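Local coordinates for type II restriction enzyme ngomi (Neisseria gonorrhoeae, PDB 1FIU), which cuts double-stranded DNA at the sequence 5'-GCCGGC-3' after the first G, using magnesium ions and working as a homotetramer, at the interface of chains A and B. Sequence-based numbering; all coordinates share one arbitrary frame. Chains: chain A/B, Type II restriction enzyme ngomi.

Contacts 1 and 2 are twin regions of one two-fold symmetric interface, with the chains exchanged. The centres of their C-alpha atoms lie about 43 Å apart. In each, the N-terminal residues of one chain and the start of its helix 4-18 meet a loop of the other chain that includes residues 158-164. Both include residues 1-3 of the N-terminal arm and A:Phe158 or B:Phe158 of the loop. Contact 1 continues along the loop to A:Ile164, while contact 2 stays at residues 158-160. Each subunit thus gives an arm and receives one. This reciprocal exchange probably helps hold two subunits of the homotetramer together.

Contact 1: the interface of chains A and B. Residues chain A 158, 161, 163-164; chain B 1-3, 6.
A:Phe158 and B:Pro3 form the apolar centre of this patch between a loop of chain A and the N-terminal arm of chain B. B:Pro3 CA sits over one face of the phenyl ring, 3.9 Å from its centroid and offset toward the rim. This is a CH-pi contact. The ring and the proline run alongside each other. The phenyl CG is anti to the backbone N of A:Phe158 (chi1 179°), which carries the ring out to the proline. B:Pro3 CG reaches the far end of the A:Phe158 ring at CZ, 3.4 Å away. The same carbon rests against the carboxylate of A:Asp161, with 3.5 Å from B:Pro3 CG to A:Asp161 CG. B:Pro3 CG thus sits in the corner between the end of the ring and the carboxylate.

Farther out, A:Ile164 packs on the first turn of helix 4-18. Its CD1 lies 3.7 Å from B:Thr6 CA. B:Met1 is poorly ordered. As modelled, it crosses A:Asp161 and A:Asn163 at about a right angle, with its terminal methyl CE toward A:Asn163 CB. B:Gln2 is also poorly ordered, and its amide NE2 is placed at the edge of the phenyl ring.

At the polar rim, A:Asp161 OD1 accepts a hydrogen bond from A:Asn163 N at 3.0 Å. The donor comes from above the carboxylate plane, 55° out of it. Water 1 lies 2.8 Å from A:Asp161 OD1 and 2.7 Å from the hydroxyl OG1 of B:Thr6. It bridges the two chains. The backbone N-H and the water probably steady the carboxylate beside B:Pro3. The patch fastens the arm of one subunit onto its neighbour and so probably supports assembly of the tetramer.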
ATOM      1  N   PHE A 158     -16.666  36.144 -15.266  1.00 18.35           N
ATOM      2  CA  PHE A 158     -16.004  36.555 -14.036  1.00 19.22           C
ATOM      3  C   PHE A 158     -16.238  35.461 -12.973  1.00 18.52           C
ATOM      4  O   PHE A 158     -17.216  35.510 -12.237  1.00 20.10           O
ATOM      5  CB  PHE A 158     -16.595  37.887 -13.548  1.00 20.46           C
ATOM      6  CG  PHE A 158     -15.989  38.404 -12.264  1.00 18.05           C
ATOM      7  CD1 PHE A 158     -14.638  38.240 -11.984  1.00 23.40           C
ATOM      8  CD2 PHE A 158     -16.785  39.092 -11.340  1.00 21.06           C
ATOM      9  CE1 PHE A 158     -14.072  38.754 -10.802  1.00 24.42           C
ATOM     10  CE2 PHE A 158     -16.219  39.607 -10.150  1.00 22.32           C
ATOM     11  CZ  PHE A 158     -14.869  39.433  -9.892  1.00 23.13           C
ATOM     12  N   ASP A 161     -11.970  36.038  -7.928  1.00 17.48           N
ATOM     13  CA  ASP A 161     -11.189  37.226  -7.579  1.00 20.21           C
ATOM     14  C   ASP A 161     -10.234  36.752  -6.479  1.00 20.36           C
ATOM     15  O   ASP A 161     -10.103  35.544  -6.275  1.00 19.83           O
ATOM     16  CB  ASP A 161     -12.068  38.426  -7.162  1.00 21.95           C
ATOM     17  CG  ASP A 161     -12.791  38.242  -5.847  1.00 22.11           C
ATOM     18  OD1 ASP A 161     -12.670  37.205  -5.152  1.00 19.43           O
ATOM     19  OD2 ASP A 161     -13.521  39.199  -5.509  1.00 24.12           O
ATOM     20  N   ASN A 163     -10.450  36.702  -3.262  1.00 19.39           N
ATOM     21  CA  ASN A 163     -11.056  36.238  -2.022  1.00 21.11           C
ATOM     22  C   ASN A 163     -11.866  34.946  -2.110  1.00 19.06           C
ATOM     23  O   ASN A 163     -12.579  34.616  -1.166  1.00 20.05           O
ATOM     24  CB  ASN A 163     -11.954  37.334  -1.449  1.00 24.89           C
ATOM     25  CG  ASN A 163     -11.188  38.604  -1.159  1.00 26.49           C
ATOM     26  OD1 ASN A 163     -10.140  38.568  -0.533  1.00 29.17           O
ATOM     27  ND2 ASN A 163     -11.715  39.727  -1.612  1.00 30.18           N
ATOM     28  N   ILE A 164     -11.757  34.231  -3.224  1.00 16.75           N
ATOM     29  CA  ILE A 164     -12.494  32.968  -3.416  1.00 15.66           C
ATOM     30  C   ILE A 164     -11.553  31.971  -4.097  1.00 16.86           C
ATOM     31  O   ILE A 164     -10.683  32.387  -4.849  1.00 17.07           O
ATOM     32  CB  ILE A 164     -13.748  33.210  -4.290  1.00 14.48           C
ATOM     33  CG1 ILE A 164     -14.625  31.951  -4.355  1.00 16.28           C
ATOM     34  CG2 ILE A 164     -13.350  33.664  -5.693  1.00 16.03           C
ATOM     35  CD1 ILE A 164     -15.461  31.701  -3.098  1.00 18.32           C
TER
ATOM     36  N   MET B   1     -20.197  38.546  -2.751  1.00 51.19           N
ATOM     37  CA  MET B   1     -19.492  39.250  -3.853  1.00 50.08           C
ATOM     38  C   MET B   1     -20.128  38.912  -5.175  1.00 48.55           C
ATOM     39  O   MET B   1     -21.207  38.331  -5.236  1.00 54.75           O
ATOM     40  CB  MET B   1     -18.006  38.863  -3.887  1.00 52.82           C
ATOM     41  CG  MET B   1     -17.202  39.467  -2.749  1.00 55.96           C
ATOM     42  SD  MET B   1     -15.423  39.232  -2.907  1.00 60.04           S
ATOM     43  CE  MET B   1     -15.036  38.481  -1.310  1.00 60.04           C
ATOM     44  N   GLN B   2     -19.445  39.277  -6.243  1.00 43.38           N
ATOM     45  CA  GLN B   2     -19.980  39.016  -7.537  1.00 37.01           C
ATOM     46  C   GLN B   2     -19.277  37.934  -8.332  1.00 23.27           C
ATOM     47  O   GLN B   2     -19.886  37.461  -9.281  1.00 30.37           O
ATOM     48  CB  GLN B   2     -20.042  40.297  -8.383  1.00 42.15           C
ATOM     49  CG  GLN B   2     -19.629  41.572  -7.689  1.00 46.28           C
ATOM     50  CD  GLN B   2     -18.267  41.475  -7.020  1.00 50.94           C
ATOM     51  OE1 GLN B   2     -18.169  41.333  -5.794  1.00 56.28           O
ATOM     52  NE2 GLN B   2     -17.209  41.539  -7.817  1.00 51.74           N
ATOM     53  N   PRO B   3     -18.013  37.521  -7.992  1.00 21.80           N
ATOM     54  CA  PRO B   3     -17.460  36.461  -8.861  1.00 18.86           C
ATOM     55  C   PRO B   3     -18.440  35.294  -8.840  1.00 18.27           C
ATOM     56  O   PRO B   3     -19.058  35.033  -7.798  1.00 18.46           O
ATOM     57  CB  PRO B   3     -16.129  36.092  -8.190  1.00 23.09           C
ATOM     58  CG  PRO B   3     -15.748  37.324  -7.440  1.00 29.51           C
ATOM     59  CD  PRO B   3     -17.068  37.824  -6.896  1.00 23.65           C
ATOM     60  N   THR B   6     -18.006  32.696  -6.135  1.00 15.22           N
ATOM     61  CA  THR B   6     -18.408  33.215  -4.828  1.00 16.63           C
ATOM     62  C   THR B   6     -19.936  33.107  -4.730  1.00 17.20           C
ATOM     63  O   THR B   6     -20.478  32.721  -3.680  1.00 16.29           O
ATOM     64  CB  THR B   6     -17.952  34.685  -4.690  1.00 17.32           C
ATOM     65  OG1 THR B   6     -16.522  34.720  -4.810  1.00 18.42           O
ATOM     66  CG2 THR B   6     -18.395  35.294  -3.344  1.00 22.15           C
TER
HETATM   67  O   HOH W   1     -15.052  36.662  -3.737  1.00 28.92           O

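Contact 2: the interface of chains A and B. Residues chain A 1-5; chain B 158-160.
B:Phe158 reaches across to the N-terminal arm of chain A and can be followed outward from its CB. With chi1 at -178°, the side chain extends away from its own backbone N, and the ring meets A:Pro3. B:Phe158 CG lies 4.2 Å from A:Pro3 CA. Next along this side of the ring, B:Phe158 CD2 comes to 3.6 Å from A:Pro3 CA. The sulfur of A:Met1 is also modelled near CD2, but that residue is poorly ordered. CE2 faces the backbone carbonyl O of A:Met1, which lies at the ring edge and in its plane. At the tip, B:Phe158 CZ is 4.0 Å from A:Pro3 CB. That CB lies over the centre of one ring face, 3.9 Å from the centroid, in a CH-pi contact. The proline lies aslant to the ring.

Beyond the ring, A:Leu4 CB packs against the methyl CD2 of B:Leu159. A:Phe5 and B:Val160 extend in parallel, with CD1 of the phenyl ring against CG1 of the valine.

Two backbone hydrogen bonds fix the arm to the loop. Both donors belong to the first turn of helix 4-18, whose early N-H groups have no earlier helix carbonyls to bind. The loop of chain B supplies acceptors instead and so probably helps seat this helix start on the partner subunit. A:Leu4 N donates to B:Phe158 O at 2.7 Å, nearly straight at 169°. A:Phe5 N donates to B:Leu159 O at 3.0 Å.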
ATOM      1  N   MET A   1      -2.592   9.901 -47.475  1.00 47.71           N
ATOM      2  CA  MET A   1      -2.475  10.908 -46.375  1.00 47.78           C
ATOM      3  C   MET A   1      -2.397  10.158 -45.048  1.00 44.44           C
ATOM      4  O   MET A   1      -3.420   9.716 -44.516  1.00 43.31           O
ATOM      5  CB  MET A   1      -3.705  11.831 -46.368  1.00 51.86           C
ATOM      6  CG  MET A   1      -3.434  13.332 -46.560  1.00 56.36           C
ATOM      7  SD  MET A   1      -2.828  14.216 -45.081  1.00 60.04           S
ATOM      8  CE  MET A   1      -1.457  15.184 -45.775  1.00 60.03           C
ATOM      9  N   GLN A   2      -1.187   9.982 -44.534  1.00 40.87           N
ATOM     10  CA  GLN A   2      -1.018   9.309 -43.253  1.00 39.61           C
ATOM     11  C   GLN A   2      -1.319  10.369 -42.191  1.00 34.39           C
ATOM     12  O   GLN A   2      -0.875  11.503 -42.303  1.00 32.00           O
ATOM     13  CB  GLN A   2       0.420   8.796 -43.100  1.00 45.07           C
ATOM     14  CG  GLN A   2       0.727   7.533 -43.904  1.00 52.04           C
ATOM     15  CD  GLN A   2       2.214   7.259 -44.013  1.00 58.34           C
ATOM     16  OE1 GLN A   2       3.008   7.746 -43.201  1.00 60.03           O
ATOM     17  NE2 GLN A   2       2.603   6.464 -45.015  1.00 60.03           N
ATOM     18  N   PRO A   3      -2.118  10.023 -41.177  1.00 32.31           N
ATOM     19  CA  PRO A   3      -2.417  11.020 -40.138  1.00 29.47           C
ATOM     20  C   PRO A   3      -1.143  11.466 -39.425  1.00 27.31           C
ATOM     21  O   PRO A   3      -0.124  10.784 -39.488  1.00 26.89           O
ATOM     22  CB  PRO A   3      -3.405  10.290 -39.229  1.00 31.83           C
ATOM     23  CG  PRO A   3      -3.072   8.861 -39.421  1.00 35.37           C
ATOM     24  CD  PRO A   3      -2.772   8.740 -40.898  1.00 30.78           C
ATOM     25  N   LEU A   4      -1.184  12.609 -38.744  1.00 25.09           N
ATOM     26  CA  LEU A   4       0.019  13.103 -38.095  1.00 26.18           C
ATOM     27  C   LEU A   4       0.604  12.227 -37.000  1.00 23.24           C
ATOM     28  O   LEU A   4       1.812  12.223 -36.831  1.00 23.33           O
ATOM     29  CB  LEU A   4      -0.184  14.523 -37.559  1.00 25.97           C
ATOM     30  CG  LEU A   4      -0.466  15.580 -38.625  1.00 30.90           C
ATOM     31  CD1 LEU A   4      -0.457  16.956 -37.964  1.00 29.16           C
ATOM     32  CD2 LEU A   4       0.581  15.511 -39.737  1.00 33.06           C
ATOM     33  N   PHE A   5      -0.230  11.509 -36.253  1.00 24.15           N
ATOM     34  CA  PHE A   5       0.325  10.652 -35.212  1.00 23.07           C
ATOM     35  C   PHE A   5       1.074   9.475 -35.841  1.00 22.64           C
ATOM     36  O   PHE A   5       2.021   8.956 -35.246  1.00 21.25           O
ATOM     37  CB  PHE A   5      -0.761  10.188 -34.245  1.00 24.00           C
ATOM     38  CG  PHE A   5      -1.116  11.227 -33.184  1.00 25.77           C
ATOM     39  CD1 PHE A   5      -2.065  10.950 -32.210  1.00 29.65           C
ATOM     40  CD2 PHE A   5      -0.490  12.471 -33.169  1.00 23.51           C
ATOM     41  CE1 PHE A   5      -2.388  11.907 -31.232  1.00 31.58           C
ATOM     42  CE2 PHE A   5      -0.801  13.424 -32.201  1.00 25.67           C
ATOM     43  CZ  PHE A   5      -1.746  13.140 -31.236  1.00 24.99           C
TER
ATOM     44  N   PHE B 158      -5.280  16.491 -39.103  1.00 25.47           N
ATOM     45  CA  PHE B 158      -5.592  15.086 -39.307  1.00 23.69           C
ATOM     46  C   PHE B 158      -4.607  14.309 -38.443  1.00 25.98           C
ATOM     47  O   PHE B 158      -3.522  13.936 -38.889  1.00 27.18           O
ATOM     48  CB  PHE B 158      -5.423  14.728 -40.787  1.00 26.62           C
ATOM     49  CG  PHE B 158      -5.770  13.308 -41.116  1.00 30.00           C
ATOM     50  CD1 PHE B 158      -6.855  12.688 -40.515  1.00 30.77           C
ATOM     51  CD2 PHE B 158      -5.023  12.594 -42.051  1.00 29.89           C
ATOM     52  CE1 PHE B 158      -7.200  11.376 -40.840  1.00 34.62           C
ATOM     53  CE2 PHE B 158      -5.360  11.290 -42.379  1.00 32.04           C
ATOM     54  CZ  PHE B 158      -6.449  10.677 -41.773  1.00 34.04           C
ATOM     55  N   LEU B 159      -4.996  14.069 -37.194  1.00 24.21           N
ATOM     56  CA  LEU B 159      -4.131  13.373 -36.244  1.00 22.83           C
ATOM     57  C   LEU B 159      -4.236  11.852 -36.206  1.00 22.24           C
ATOM     58  O   LEU B 159      -3.220  11.157 -36.069  1.00 23.39           O
ATOM     59  CB  LEU B 159      -4.405  13.901 -34.828  1.00 21.35           C
ATOM     60  CG  LEU B 159      -4.232  15.397 -34.602  1.00 21.62           C
ATOM     61  CD1 LEU B 159      -4.500  15.696 -33.117  1.00 22.47           C
ATOM     62  CD2 LEU B 159      -2.832  15.814 -34.972  1.00 20.49           C
ATOM     63  N   VAL B 160      -5.456  11.324 -36.278  1.00 22.89           N
ATOM     64  CA  VAL B 160      -5.637   9.881 -36.200  1.00 25.31           C
ATOM     65  C   VAL B 160      -6.618   9.309 -37.214  1.00 26.72           C
ATOM     66  O   VAL B 160      -7.466  10.024 -37.750  1.00 27.40           O
ATOM     67  CB  VAL B 160      -6.167   9.453 -34.797  1.00 27.12           C
ATOM     68  CG1 VAL B 160      -5.169   9.828 -33.700  1.00 25.17           C
ATOM     69  CG2 VAL B 160      -7.520  10.115 -34.531  1.00 26.34           C
TER